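Local coordinates for F5/8 type C domain protein (Bacteroides ovatus, PDB 4ZRX) that probably removes alpha-linked L-fucose from glycans, as a putative alpha-L-fucosidase that also carries an F5/8 type C domain, at residues A[24-29]-A[446-450]; A[75-81]-A[126-130]; A[229-234]-A[286-290]; A[511-515]-A[573-579]. All coordinates share one frame; numbering follows the deposited sequence. Where two conformers were deposited one is given.

Interaction 1: residues A[24-29]-A[446-450]; sequences VDMAAR and CRLTA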
loop_
_atom_site.group_PDB
_atom_site.type_symbol
_atom_site.label_atom_id
_atom_site.label_comp_id
_atom_site.label_asym_id
_atom_site.label_seq_id
_atom_site.Cartn_x
_atom_site.Cartn_y
_atom_site.Cartn_z
ATOM N N VAL A 24 -16.870 25.160 -9.405
ATOM C CA VAL A 24 -17.437 23.840 -9.268
ATOM C C VAL A 24 -17.886 23.276 -10.618
ATOM O O VAL A 24 -17.639 22.111 -10.899
ATOM C CB VAL A 24 -18.574 23.819 -8.237
ATOM C CG1 VAL A 24 -19.363 22.561 -8.322
ATOM C CG2 VAL A 24 -17.969 23.959 -6.848
ATOM N N ASP A 25 -18.503 24.125 -11.443
ATOM C CA ASP A 25 -18.968 23.735 -12.777
ATOM C C ASP A 25 -17.795 23.311 -13.667
ATOM O O ASP A 25 -17.848 22.294 -14.357
ATOM C CB ASP A 25 -19.722 24.952 -13.413
ATOM C CG ASP A 25 -20.377 24.631 -14.726
ATOM O OD1 ASP A 25 -19.682 24.535 -15.740
ATOM O OD2 ASP A 25 -21.626 24.569 -14.765
HETATM N N MSE A 26 -16.708 24.084 -13.622
HETATM C CA MSE A 26 -15.545 23.769 -14.404
HETATM C C MSE A 26 -14.861 22.508 -13.840
HETATM O O MSE A 26 -14.463 21.610 -14.577
HETATM C CB MSE A 26 -14.599 24.961 -14.442
HETATM C CG MSE A 26 -15.236 26.145 -15.206
HETATM SE SE MSE A 26 -14.038 27.669 -15.232
HETATM C CE MSE A 26 -12.925 27.120 -16.725
ATOM N N ALA A 27 -14.758 22.452 -12.527
ATOM C CA ALA A 27 -14.119 21.287 -11.869
ATOM C C ALA A 27 -14.788 19.958 -12.258
ATOM O O ALA A 27 -14.140 18.938 -12.466
ATOM C CB ALA A 27 -14.176 21.452 -10.335
ATOM N N ALA A 28 -16.120 19.997 -12.351
ATOM C CA ALA A 28 -16.906 18.837 -12.678
ATOM C C ALA A 28 -16.617 18.335 -14.077
ATOM O O ALA A 28 -16.941 17.186 -14.404
ATOM C CB ALA A 28 -18.425 19.161 -12.519
ATOM N N ARG A 29 -16.059 19.190 -14.934
ATOM C CA ARG A 29 -15.844 18.807 -16.318
ATOM C C ARG A 29 -14.396 18.659 -16.676
ATOM O O ARG A 29 -14.021 18.632 -17.847
ATOM C CB ARG A 29 -16.530 19.833 -17.218
ATOM C CG ARG A 29 -18.022 19.773 -17.054
ATOM C CD ARG A 29 -18.724 20.804 -17.912
ATOM N NE ARG A 29 -18.479 22.145 -17.405
ATOM C CZ ARG A 29 -17.727 23.069 -17.993
ATOM N NH1 ARG A 29 -17.100 22.840 -19.144
ATOM N NH2 ARG A 29 -17.594 24.256 -17.421
ATOM N N CYS A 446 -23.638 16.061 -5.233
ATOM C CA CYS A 446 -22.724 15.942 -6.379
ATOM C C CYS A 446 -22.551 17.269 -7.041
ATOM O O CYS A 446 -23.370 18.203 -6.813
ATOM C CB CYS A 446 -23.178 14.899 -7.353
ATOM S SG CYS A 446 -24.853 15.183 -8.084
ATOM N N ARG A 447 -21.507 17.360 -7.842
ATOM C CA ARG A 447 -21.254 18.503 -8.676
ATOM C C ARG A 447 -21.975 18.313 -9.981
ATOM O O ARG A 447 -21.820 17.287 -10.634
ATOM C CB ARG A 447 -19.750 18.647 -8.904
ATOM C CG ARG A 447 -19.009 18.762 -7.560
ATOM C CD ARG A 447 -17.485 18.761 -7.754
ATOM N NE ARG A 447 -16.845 18.974 -6.462
ATOM C CZ ARG A 447 -15.551 19.159 -6.253
ATOM N NH1 ARG A 447 -14.659 19.143 -7.257
ATOM N NH2 ARG A 447 -15.139 19.340 -5.010
ATOM N N LEU A 448 -22.736 19.348 -10.405
ATOM C CA LEU A 448 -23.549 19.217 -11.625
ATOM C C LEU A 448 -24.355 17.907 -11.590
ATOM O O LEU A 448 -24.938 17.638 -10.563
ATOM C CB LEU A 448 -22.717 19.290 -12.872
ATOM C CG LEU A 448 -21.911 20.565 -13.118
ATOM C CD1 LEU A 448 -21.250 20.559 -14.519
ATOM C CD2 LEU A 448 -22.750 21.839 -12.951
ATOM N N THR A 449 -24.447 17.153 -12.705
ATOM C CA THR A 449 -25.123 15.870 -12.735
ATOM C C THR A 449 -24.114 14.740 -12.639
ATOM O O THR A 449 -23.180 14.704 -13.439
ATOM C CB THR A 449 -25.952 15.780 -14.017
ATOM O OG1 THR A 449 -26.912 16.834 -14.012
ATOM C CG2 THR A 449 -26.713 14.474 -14.105
ATOM N N ALA A 450 -24.295 13.817 -11.685
ATOM C CA ALA A 450 -23.435 12.654 -11.541
ATOM C C ALA A 450 -23.802 11.582 -12.541
ATOM O O ALA A 450 -24.981 11.430 -12.844
ATOM C CB ALA A 450 -23.575 12.063 -10.153
HETATM O O HOH W 1 -14.786 17.880 -9.835
#

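Interaction 2: residues A[75-81]-A[126-130]; sequences LDAEQWV and VVKEL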
loop_
_atom_site.group_PDB
_atom_site.type_symbol
_atom_site.label_atom_id
_atom_site.label_comp_id
_atom_site.label_asym_id
_atom_site.label_seq_id
_atom_site.Cartn_x
_atom_site.Cartn_y
_atom_site.Cartn_z
ATOM N N LEU A 75 19.561 -15.463 -12.197
ATOM C CA LEU A 75 18.500 -14.504 -12.456
ATOM C C LEU A 75 17.556 -15.078 -13.513
ATOM O O LEU A 75 18.009 -15.630 -14.548
ATOM C CB LEU A 75 19.059 -13.190 -12.911
ATOM C CG LEU A 75 18.039 -12.070 -13.118
ATOM C CD1 LEU A 75 18.572 -10.711 -12.617
ATOM C CD2 LEU A 75 17.582 -11.957 -14.546
ATOM N N ASP A 76 16.248 -14.927 -13.283
ATOM C CA ASP A 76 15.247 -15.393 -14.211
ATOM C C ASP A 76 14.067 -14.430 -14.200
ATOM O O ASP A 76 13.141 -14.556 -13.358
ATOM C CB ASP A 76 14.875 -16.796 -13.837
ATOM C CG ASP A 76 13.886 -17.431 -14.806
ATOM O OD1 ASP A 76 13.428 -16.787 -15.766
ATOM O OD2 ASP A 76 13.546 -18.592 -14.523
ATOM N N ALA A 77 14.094 -13.467 -15.123
ATOM C CA ALA A 77 13.021 -12.514 -15.250
ATOM C C ALA A 77 11.699 -13.088 -15.762
ATOM O O ALA A 77 10.622 -12.515 -15.452
ATOM C CB ALA A 77 13.416 -11.348 -16.090
ATOM N N GLU A 78 11.750 -14.216 -16.471
ATOM C CA GLU A 78 10.528 -14.959 -16.826
ATOM C C GLU A 78 9.805 -15.435 -15.562
ATOM O O GLU A 78 8.589 -15.425 -15.507
ATOM C CB GLU A 78 10.724 -16.159 -17.761
ATOM C CG GLU A 78 11.282 -15.836 -19.114
ATOM C CD GLU A 78 11.211 -17.043 -20.114
ATOM O OE1 GLU A 78 10.594 -18.052 -19.764
ATOM O OE2 GLU A 78 11.750 -16.932 -21.221
ATOM N N GLN A 79 10.571 -15.839 -14.540
ATOM C CA GLN A 79 9.987 -16.260 -13.272
ATOM C C GLN A 79 9.282 -15.101 -12.601
ATOM O O GLN A 79 8.182 -15.234 -12.069
ATOM C CB GLN A 79 11.036 -16.882 -12.374
ATOM C CG GLN A 79 10.505 -17.427 -11.064
ATOM C CD GLN A 79 10.791 -16.567 -9.807
ATOM O OE1 GLN A 79 11.147 -15.389 -9.867
ATOM N NE2 GLN A 79 10.638 -17.202 -8.654
ATOM N N TRP A 80 9.901 -13.922 -12.672
ATOM C CA TRP A 80 9.251 -12.732 -12.153
ATOM C C TRP A 80 7.900 -12.471 -12.859
ATOM O O TRP A 80 6.878 -12.266 -12.223
ATOM C CB TRP A 80 10.096 -11.456 -12.280
ATOM C CG TRP A 80 11.494 -11.497 -11.815
ATOM C CD1 TRP A 80 12.111 -12.486 -11.127
ATOM C CD2 TRP A 80 12.468 -10.491 -12.024
ATOM N NE1 TRP A 80 13.426 -12.135 -10.883
ATOM C CE2 TRP A 80 13.662 -10.930 -11.461
ATOM C CE3 TRP A 80 12.447 -9.229 -12.642
ATOM C CZ2 TRP A 80 14.833 -10.188 -11.501
ATOM C CZ3 TRP A 80 13.625 -8.519 -12.686
ATOM C CH2 TRP A 80 14.792 -8.998 -12.111
ATOM N N VAL A 81 7.942 -12.378 -14.185
ATOM C CA VAL A 81 6.788 -11.938 -14.923
ATOM C C VAL A 81 5.713 -12.997 -14.916
ATOM O O VAL A 81 4.518 -12.668 -14.802
ATOM C CB VAL A 81 7.134 -11.489 -16.343
ATOM C CG1 VAL A 81 5.886 -11.120 -17.085
ATOM C CG2 VAL A 81 8.098 -10.299 -16.331
ATOM N N VAL A 126 19.627 -6.310 -17.291
ATOM C CA VAL A 126 18.438 -6.765 -16.533
ATOM C C VAL A 126 17.193 -6.236 -17.206
ATOM O O VAL A 126 16.169 -6.903 -17.243
ATOM C CB VAL A 126 18.468 -6.311 -15.103
ATOM C CG1 VAL A 126 17.250 -6.788 -14.349
ATOM C CG2 VAL A 126 19.757 -6.854 -14.410
ATOM N N VAL A 127 17.291 -5.004 -17.683
ATOM C CA VAL A 127 16.146 -4.356 -18.317
ATOM C C VAL A 127 15.741 -5.150 -19.557
ATOM O O VAL A 127 14.562 -5.400 -19.792
ATOM C CB VAL A 127 16.449 -2.882 -18.636
ATOM C CG1 VAL A 127 15.250 -2.152 -19.216
ATOM C CG2 VAL A 127 16.954 -2.102 -17.401
ATOM N N LYS A 128 16.724 -5.583 -20.340
ATOM C CA LYS A 128 16.479 -6.399 -21.484
ATOM C C LYS A 128 15.833 -7.725 -21.122
ATOM O O LYS A 128 14.877 -8.137 -21.783
ATOM C CB LYS A 128 17.795 -6.637 -22.244
ATOM C CG LYS A 128 17.593 -7.449 -23.562
ATOM C CD LYS A 128 18.912 -7.582 -24.354
ATOM C CE LYS A 128 19.942 -8.323 -23.569
ATOM N NZ LYS A 128 19.469 -9.502 -22.719
ATOM N N GLU A 129 16.341 -8.421 -20.106
ATOM C CA GLU A 129 15.767 -9.688 -19.725
ATOM C C GLU A 129 14.303 -9.511 -19.264
ATOM O O GLU A 129 13.457 -10.349 -19.596
ATOM C CB GLU A 129 16.572 -10.356 -18.628
ATOM C CG GLU A 129 17.987 -10.657 -19.092
ATOM C CD GLU A 129 18.706 -11.781 -18.377
ATOM O OE1 GLU A 129 18.045 -12.658 -17.812
ATOM O OE2 GLU A 129 19.981 -11.831 -18.484
ATOM N N LEU A 130 14.036 -8.436 -18.522
ATOM C CA LEU A 130 12.669 -8.163 -18.088
ATOM C C LEU A 130 11.781 -7.888 -19.306
ATOM O O LEU A 130 10.645 -8.399 -19.401
ATOM C CB LEU A 130 12.598 -6.977 -17.118
ATOM C CG LEU A 130 11.181 -6.670 -16.629
ATOM C CD1 LEU A 130 10.550 -7.840 -15.960
ATOM C CD2 LEU A 130 11.278 -5.480 -15.673
HETATM O O HOH W 2 19.570 -14.404 -16.359
HETATM O O HOH W 3 15.587 -13.710 -17.583
#

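Interaction 3: residues A[229-234]-A[286-290]; sequences NEKGVG and EVDVS. With EDO (1,2-ethanediol), chain D.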
loop_
_atom_site.group_PDB
_atom_site.type_symbol
_atom_site.label_atom_id
_atom_site.label_comp_id
_atom_site.label_asym_id
_atom_site.label_seq_id
_atom_site.Cartn_x
_atom_site.Cartn_y
_atom_site.Cartn_z
ATOM N N ASN A 229 1.902 8.658 1.148
ATOM C CA ASN A 229 2.495 7.713 2.136
ATOM C C ASN A 229 2.953 6.431 1.451
ATOM O O ASN A 229 2.512 6.168 0.313
ATOM C CB ASN A 229 1.520 7.409 3.287
ATOM C CG ASN A 229 0.396 6.523 2.868
ATOM O OD1 ASN A 229 0.516 5.317 2.926
ATOM N ND2 ASN A 229 -0.697 7.094 2.484
ATOM N N GLU A 230 3.732 5.597 2.169
ATOM C CA GLU A 230 4.289 4.320 1.606
ATOM C C GLU A 230 3.702 3.129 2.361
ATOM O O GLU A 230 4.303 2.032 2.355
ATOM C CB GLU A 230 5.842 4.271 1.804
ATOM C CG GLU A 230 6.502 5.235 0.985
ATOM C CD GLU A 230 8.016 5.034 0.855
ATOM O OE1 GLU A 230 8.648 4.397 1.710
ATOM O OE2 GLU A 230 8.554 5.502 -0.121
ATOM N N LYS A 231 2.595 3.347 3.087
ATOM C CA LYS A 231 2.044 2.303 3.916
ATOM C C LYS A 231 0.885 1.533 3.256
ATOM O O LYS A 231 0.412 0.553 3.830
ATOM C CB LYS A 231 1.534 2.935 5.207
ATOM C CG LYS A 231 2.648 3.577 6.012
ATOM C CD LYS A 231 3.311 2.575 6.892
ATOM C CE LYS A 231 4.064 3.233 8.042
ATOM N NZ LYS A 231 5.502 3.230 7.747
ATOM N N GLY A 232 0.447 1.957 2.072
ATOM C CA GLY A 232 -0.633 1.255 1.353
ATOM C C GLY A 232 -2.025 1.730 1.685
ATOM O O GLY A 232 -3.006 0.998 1.461
ATOM N N VAL A 233 -2.123 2.987 2.133
ATOM C CA VAL A 233 -3.418 3.532 2.618
ATOM C C VAL A 233 -3.819 4.744 1.799
ATOM O O VAL A 233 -3.111 5.748 1.796
ATOM C CB VAL A 233 -3.361 3.933 4.100
ATOM C CG1 VAL A 233 -4.767 4.342 4.586
ATOM C CG2 VAL A 233 -2.900 2.727 4.942
ATOM N N GLY A 234 -4.896 4.631 1.034
ATOM C CA GLY A 234 -5.406 5.790 0.316
ATOM C C GLY A 234 -6.341 6.599 1.171
ATOM O O GLY A 234 -6.316 6.502 2.403
ATOM N N GLU A 286 -1.730 7.271 -6.871
ATOM C CA GLU A 286 -1.167 5.966 -6.924
ATOM C C GLU A 286 -0.645 5.620 -5.541
ATOM O O GLU A 286 0.168 6.358 -4.951
ATOM C CB GLU A 286 -0.031 5.958 -7.946
ATOM C CG GLU A 286 0.539 4.588 -8.288
ATOM C CD GLU A 286 1.767 4.741 -9.198
ATOM O OE1 GLU A 286 2.794 5.295 -8.740
ATOM O OE2 GLU A 286 1.687 4.361 -10.383
ATOM N N VAL A 287 -1.111 4.481 -5.027
ATOM C CA VAL A 287 -0.712 3.953 -3.728
ATOM C C VAL A 287 0.433 2.968 -3.938
ATOM O O VAL A 287 0.245 1.969 -4.604
ATOM C CB VAL A 287 -1.892 3.268 -3.047
ATOM C CG1 VAL A 287 -1.441 2.406 -1.804
ATOM C CG2 VAL A 287 -2.928 4.263 -2.669
ATOM N N ASP A 288 1.626 3.284 -3.421
ATOM C CA ASP A 288 2.776 2.426 -3.544
ATOM C C ASP A 288 3.092 1.800 -2.188
ATOM O O ASP A 288 3.117 2.496 -1.168
ATOM C CB ASP A 288 4.007 3.109 -4.163
ATOM C CG ASP A 288 4.559 4.271 -3.371
ATOM O OD1 ASP A 288 3.810 5.009 -2.705
ATOM O OD2 ASP A 288 5.812 4.478 -3.451
ATOM N N VAL A 289 3.329 0.498 -2.155
ATOM C CA VAL A 289 3.623 -0.159 -0.899
ATOM C C VAL A 289 4.382 -1.397 -1.174
ATOM O O VAL A 289 4.203 -2.008 -2.239
ATOM C CB VAL A 289 2.303 -0.408 -0.095
ATOM C CG1 VAL A 289 1.362 -1.312 -0.859
ATOM C CG2 VAL A 289 2.562 -0.944 1.282
ATOM N N SER A 290 5.198 -1.820 -0.225
ATOM C CA SER A 290 5.907 -3.076 -0.405
ATOM C C SER A 290 5.233 -4.266 0.266
ATOM O O SER A 290 4.542 -4.129 1.254
ATOM C CB SER A 290 7.352 -2.912 0.112
ATOM O OG SER A 290 8.136 -4.074 -0.101
HETATM C C1 EDO D . 10.720 4.119 -4.290
HETATM O O1 EDO D . 11.960 3.544 -3.881
HETATM C C2 EDO D . 9.780 4.090 -3.100
HETATM O O2 EDO D . 10.416 4.734 -1.984
HETATM O O HOH W 4 1.083 3.852 0.041
HETATM O O HOH W 5 5.904 -0.131 1.990
HETATM O O HOH W 6 7.089 6.224 -2.211
#

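Interaction 4: residues A[511-515]-A[573-579]; sequences KPTMA and AKVNMNE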
loop_
_atom_site.group_PDB
_atom_site.type_symbol
_atom_site.label_atom_id
_atom_site.label_comp_id
_atom_site.label_asym_id
_atom_site.label_seq_id
_atom_site.Cartn_x
_atom_site.Cartn_y
_atom_site.Cartn_z
ATOM N N LYS A 511 2.363 1.603 30.902
ATOM C CA LYS A 511 1.010 2.047 31.251
ATOM C C LYS A 511 0.830 1.968 32.753
ATOM O O LYS A 511 1.402 1.059 33.369
ATOM C CB LYS A 511 -0.046 1.163 30.558
ATOM C CG LYS A 511 0.206 -0.348 30.695
ATOM C CD LYS A 511 -0.770 -1.161 29.858
ATOM C CE LYS A 511 -0.440 -2.646 29.932
ATOM N NZ LYS A 511 -1.423 -3.426 29.145
ATOM N N PRO A 512 0.010 2.872 33.347
ATOM C CA PRO A 512 -0.267 2.820 34.799
ATOM C C PRO A 512 -0.790 1.486 35.322
ATOM O O PRO A 512 -0.534 1.136 36.462
ATOM C CB PRO A 512 -1.368 3.883 34.986
ATOM C CG PRO A 512 -1.118 4.864 33.914
ATOM C CD PRO A 512 -0.526 4.116 32.746
ATOM N N THR A 513 -1.528 0.775 34.480
ATOM C CA THR A 513 -2.182 -0.475 34.874
ATOM C C THR A 513 -1.337 -1.782 34.715
ATOM O O THR A 513 -1.838 -2.906 34.929
ATOM C CB THR A 513 -3.485 -0.606 34.075
ATOM O OG1 THR A 513 -4.239 -1.700 34.589
ATOM C CG2 THR A 513 -3.201 -0.852 32.638
HETATM N N MSE A 514 -0.081 -1.642 34.293
HETATM C CA MSE A 514 0.764 -2.824 34.025
HETATM C C MSE A 514 1.119 -3.573 35.310
HETATM O O MSE A 514 1.123 -2.982 36.397
HETATM C CB MSE A 514 2.049 -2.416 33.304
HETATM C CG MSE A 514 3.042 -1.613 34.153
HETATM SE SE MSE A 514 4.337 -0.699 33.023
HETATM C CE MSE A 514 4.729 -2.173 31.732
ATOM N N ALA A 515 1.425 -4.864 35.173
ATOM C CA ALA A 515 1.882 -5.658 36.316
ATOM C C ALA A 515 3.317 -5.303 36.694
ATOM O O ALA A 515 4.187 -5.102 35.810
ATOM C CB ALA A 515 1.789 -7.123 36.010
ATOM N N ALA A 573 -3.367 -4.807 39.056
ATOM C CA ALA A 573 -2.978 -4.738 37.645
ATOM C C ALA A 573 -4.054 -5.315 36.751
ATOM O O ALA A 573 -4.877 -6.113 37.192
ATOM C CB ALA A 573 -1.649 -5.474 37.401
ATOM N N LYS A 574 -4.049 -4.880 35.500
ATOM C CA LYS A 574 -4.842 -5.493 34.466
ATOM C C LYS A 574 -3.918 -6.144 33.465
ATOM O O LYS A 574 -3.073 -5.467 32.808
ATOM C CB LYS A 574 -5.681 -4.454 33.721
ATOM C CG LYS A 574 -6.797 -3.844 34.571
ATOM C CD LYS A 574 -7.624 -2.870 33.728
ATOM C CE LYS A 574 -8.951 -2.521 34.375
ATOM N NZ LYS A 574 -8.763 -1.728 35.614
ATOM N N VAL A 575 -4.151 -7.427 33.276
ATOM C CA VAL A 575 -3.364 -8.229 32.354
ATOM C C VAL A 575 -4.317 -8.946 31.399
ATOM O O VAL A 575 -5.333 -9.464 31.833
ATOM C CB VAL A 575 -2.482 -9.227 33.180
ATOM C CG1 VAL A 575 -1.550 -10.032 32.275
ATOM C CG2 VAL A 575 -1.624 -8.439 34.151
ATOM N N ASN A 576 -3.990 -8.954 30.118
ATOM C CA ASN A 576 -4.754 -9.647 29.075
ATOM C C ASN A 576 -4.075 -10.981 28.803
ATOM O O ASN A 576 -2.855 -11.105 28.907
ATOM C CB ASN A 576 -4.751 -8.809 27.765
ATOM C CG ASN A 576 -5.794 -9.296 26.691
ATOM O OD1 ASN A 576 -5.542 -10.206 25.860
ATOM N ND2 ASN A 576 -6.949 -8.623 26.666
HETATM N N MSE A 577 -4.853 -11.967 28.404
HETATM C CA MSE A 577 -4.287 -13.234 27.999
HETATM C C MSE A 577 -3.180 -13.138 26.891
HETATM O O MSE A 577 -2.235 -13.953 26.855
HETATM C CB MSE A 577 -5.426 -14.118 27.514
HETATM C CG MSE A 577 -5.059 -15.541 27.460
HETATM SE SE MSE A 577 -6.679 -16.635 27.278
HETATM C CE MSE A 577 -6.913 -16.502 25.354
ATOM N N ASN A 578 -3.338 -12.185 25.964
ATOM C CA ASN A 578 -2.348 -11.955 24.900
ATOM C C ASN A 578 -1.015 -11.387 25.406
ATOM O O ASN A 578 -0.047 -11.376 24.637
ATOM C CB ASN A 578 -2.916 -11.036 23.779
ATOM C CG ASN A 578 -3.788 -11.795 22.751
ATOM O OD1 ASN A 578 -3.682 -13.013 22.571
ATOM N ND2 ASN A 578 -4.648 -11.053 22.052
ATOM N N GLU A 579 -0.965 -10.935 26.677
ATOM C CA GLU A 579 0.276 -10.465 27.308
ATOM C C GLU A 579 1.010 -11.574 28.077
ATOM O O GLU A 579 1.996 -11.274 28.747
ATOM C CB GLU A 579 -0.048 -9.340 28.295
ATOM C CG GLU A 579 -0.735 -8.134 27.565
ATOM C CD GLU A 579 -1.068 -7.008 28.519
ATOM O OE1 GLU A 579 -1.790 -7.234 29.498
ATOM O OE2 GLU A 579 -0.613 -5.864 28.273
HETATM O O HOH W 7 -0.797 -5.723 31.407
#

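Interaction 1: residues A[24-29]-A[446-450]
Ala28 and Leu448 meet where the end of helix 20-27 and the residues after it, in the TIM-barrel part of the chain, back onto the short link between strands 438-446 and 450-458, an arrangement consistent with the barrel and beta-sandwich build of family 29 fucosidases. The direct contact is apolar. CB of Ala28 sits 3.7 Å from CD1 of Leu448 and also touches CB of Arg447. One turn earlier, CG1 of Val24 reaches CG of Arg447 at 3.9 Å, the two side chains crossing at about a right angle. Leu448 holds CG beside its backbone N (chi1 -60°), which sends CD1 to Ala28 while CD2 comes within 3.5 Å of OD2 of Asp25.

A salt bridge inside residues 24-29 fixes the group Leu448 rests on. NH2 of Arg29 meets OD1 of Asp25 at 2.7 Å, nearly along the C-O bond; NE of Arg29 adds weak bonds to that oxygen and to the carbonyl O of Asp25. An alanine in place of Asp25 would probably leave the Arg29 guanidinium without its carboxylate and open a gap beside CD2 of Leu448.

The extended Arg447 carries its charge past Ala27 to a salt bridge with Glu402 and a cation-pi contact with Trp239. Its NH1 donates to a water 2.9 Å away, and that water returns a weak bond to the carbonyl O of Ala27.

Interaction 2: residues A[75-81]-A[126-130]
Val126, in the first turn of helix 126-137, puts CG1 4.0 Å from CH2 of Trp80, the two side chains meeting at about a right angle. Trp80 is pinned from elsewhere: its NE1 donates to Gly335 O and its ring meets Phe50 edge-to-face. One turn on, Glu129 lays its carboxylate beside Leu75, with OE1 3.4 Å from CD2 of the leucine. Two waters donate to that same OE1. One also donates to Leu75 O, while the other accepts from Ala77 N at 2.9 Å, so the glutamate ties down the start of helix 77-86 through water; its negative charge probably suits that helix end. OE2 goes to a salt bridge with Lys120. The backbone of Glu129 is close as well, its O lying 3.6 Å from CB of Ala77.

Leu130 swings CG anti to its own N (chi1 -179°), which brings CD1 against both CE3 of Trp80 and CG2 of Val81. The gap to Val81 CG2 is tight at 3.5 Å.

The axes of segments 77-81 and 126-130 pass 9.9 Å apart at a crossing angle of -52°, as outer helices of the TIM barrel before and after strand 91-97 in sequence; Leu130 also packs on Val92 and Leu94 of that strand and on Leu48 of strand 44-48.

Interaction 3: residues A[229-234]-A[286-290]
Val287 and Val289 point from their strand toward the loop 229-234 and close on the backbone of Gly232. CG1 of Val287 stands 3.5 Å from CA of Gly232, and CG2 of Val287 lies more loosely beside CA of Gly234. In Val289 CG1 takes the crowded position between N and carbonyl carbon (chi1 61°), and CG2 rests on the carbonyl carbon of Lys231 at 3.6 Å. Gly232 has a positive phi (89°) and lies close to that methyl, a spot with little space for a side chain.

Between the valines, Asp288 is turned aside toward Glu230. Their carboxylates come no nearer than 4.4 Å, OE2 of Glu230 to OD2 of Asp288, and one water donates to both oxygens. Trp226 NE1 holds OD1 of Asp288, and Trp295 NE1 holds OE1 of Glu230. Further waters join the backbones, one between Glu230 O and Ser290 N. The loop keeps its own shape through Asn229, whose OD1 accepts from Lys231 N in an Asx turn and whose ND2 donates to Val233 O at 2.8 Å.

Ethanediol, probably picked up from the crystallisation liquor, donates from O2 to OE2 of Glu230 at 2.7 Å and is hydrogen-bonded to His49 and His98. Acids, water and histidines near a small diol are consistent with a sugar-binding pocket at the barrel mouth.

Interaction 4: residues A[511-515]-A[573-579]
Lys511 and Glu579 reach out from opposite directions, and NZ of the lysine donates to OE2 of the glutamate at 2.7 Å, on the syn lone pair, in a salt bridge. Lys511 was modelled in two conformers, so the bridge may be made only part of the time. Glu579 is gripped more widely than this: OE1 accepts from Asn576 N at 2.9 Å, on the anti side and 22° out of the carboxylate plane, and OE2 accepts from Ser506 N. A water donates to Glu579 OE1 and to Lys574 O while taking a weak bond from Lys511 NZ. An alanine at Glu579 would probably leave the lysine without its countercharge and strip the Asn576 and Ser506 amides of their acceptor, freeing the loop to shift.

The backbones join directly where Lys574 N donates to Thr513 O at 3.0 Å, a fairly straight bond in the carbonyl plane. Thr513 sets OG1 anti to its N (chi1 -171°), against the side chain of Lys574, where it lies 3.2 Å from CB of Lys574 and accepts a weak second bond from Lys574 N. Farther out, CB of Ala515 meets CB of Ala573 and CG2 of Val575, each at 4.1 Å, and both alanines rest on Ala565 of strand 560-566.

Lys511 to Met514 form a type I turn, and Asn576 makes an Asx turn with Asn578 N. Here two loops of the F5/8 type C domain are clasped together just before strands 517-523 and 580-584, which belong to different antiparallel sheets, as expected of its discoidin-like beta-sandwich.

In the fold
From the N terminus, helix 20-27 opens the longest loop, which interaction 1 closes 417 residues later by fastening the barrel's start to the sheets beyond it. Interactions 2 and 3 both fall within that span, one after the other. Interaction 2 closes a short loop around strand 91-97 in the barrel's outer helical layer; interaction 3 joins a loop to strand 279-290, close to the centre of the chain, and the two centres are 25 Å apart. Interaction 4 opens only after interaction 1 has closed, clasping two loops of the F5/8 type C domain about 53 Å from interaction 1, centre to centre. None of the four loops cross.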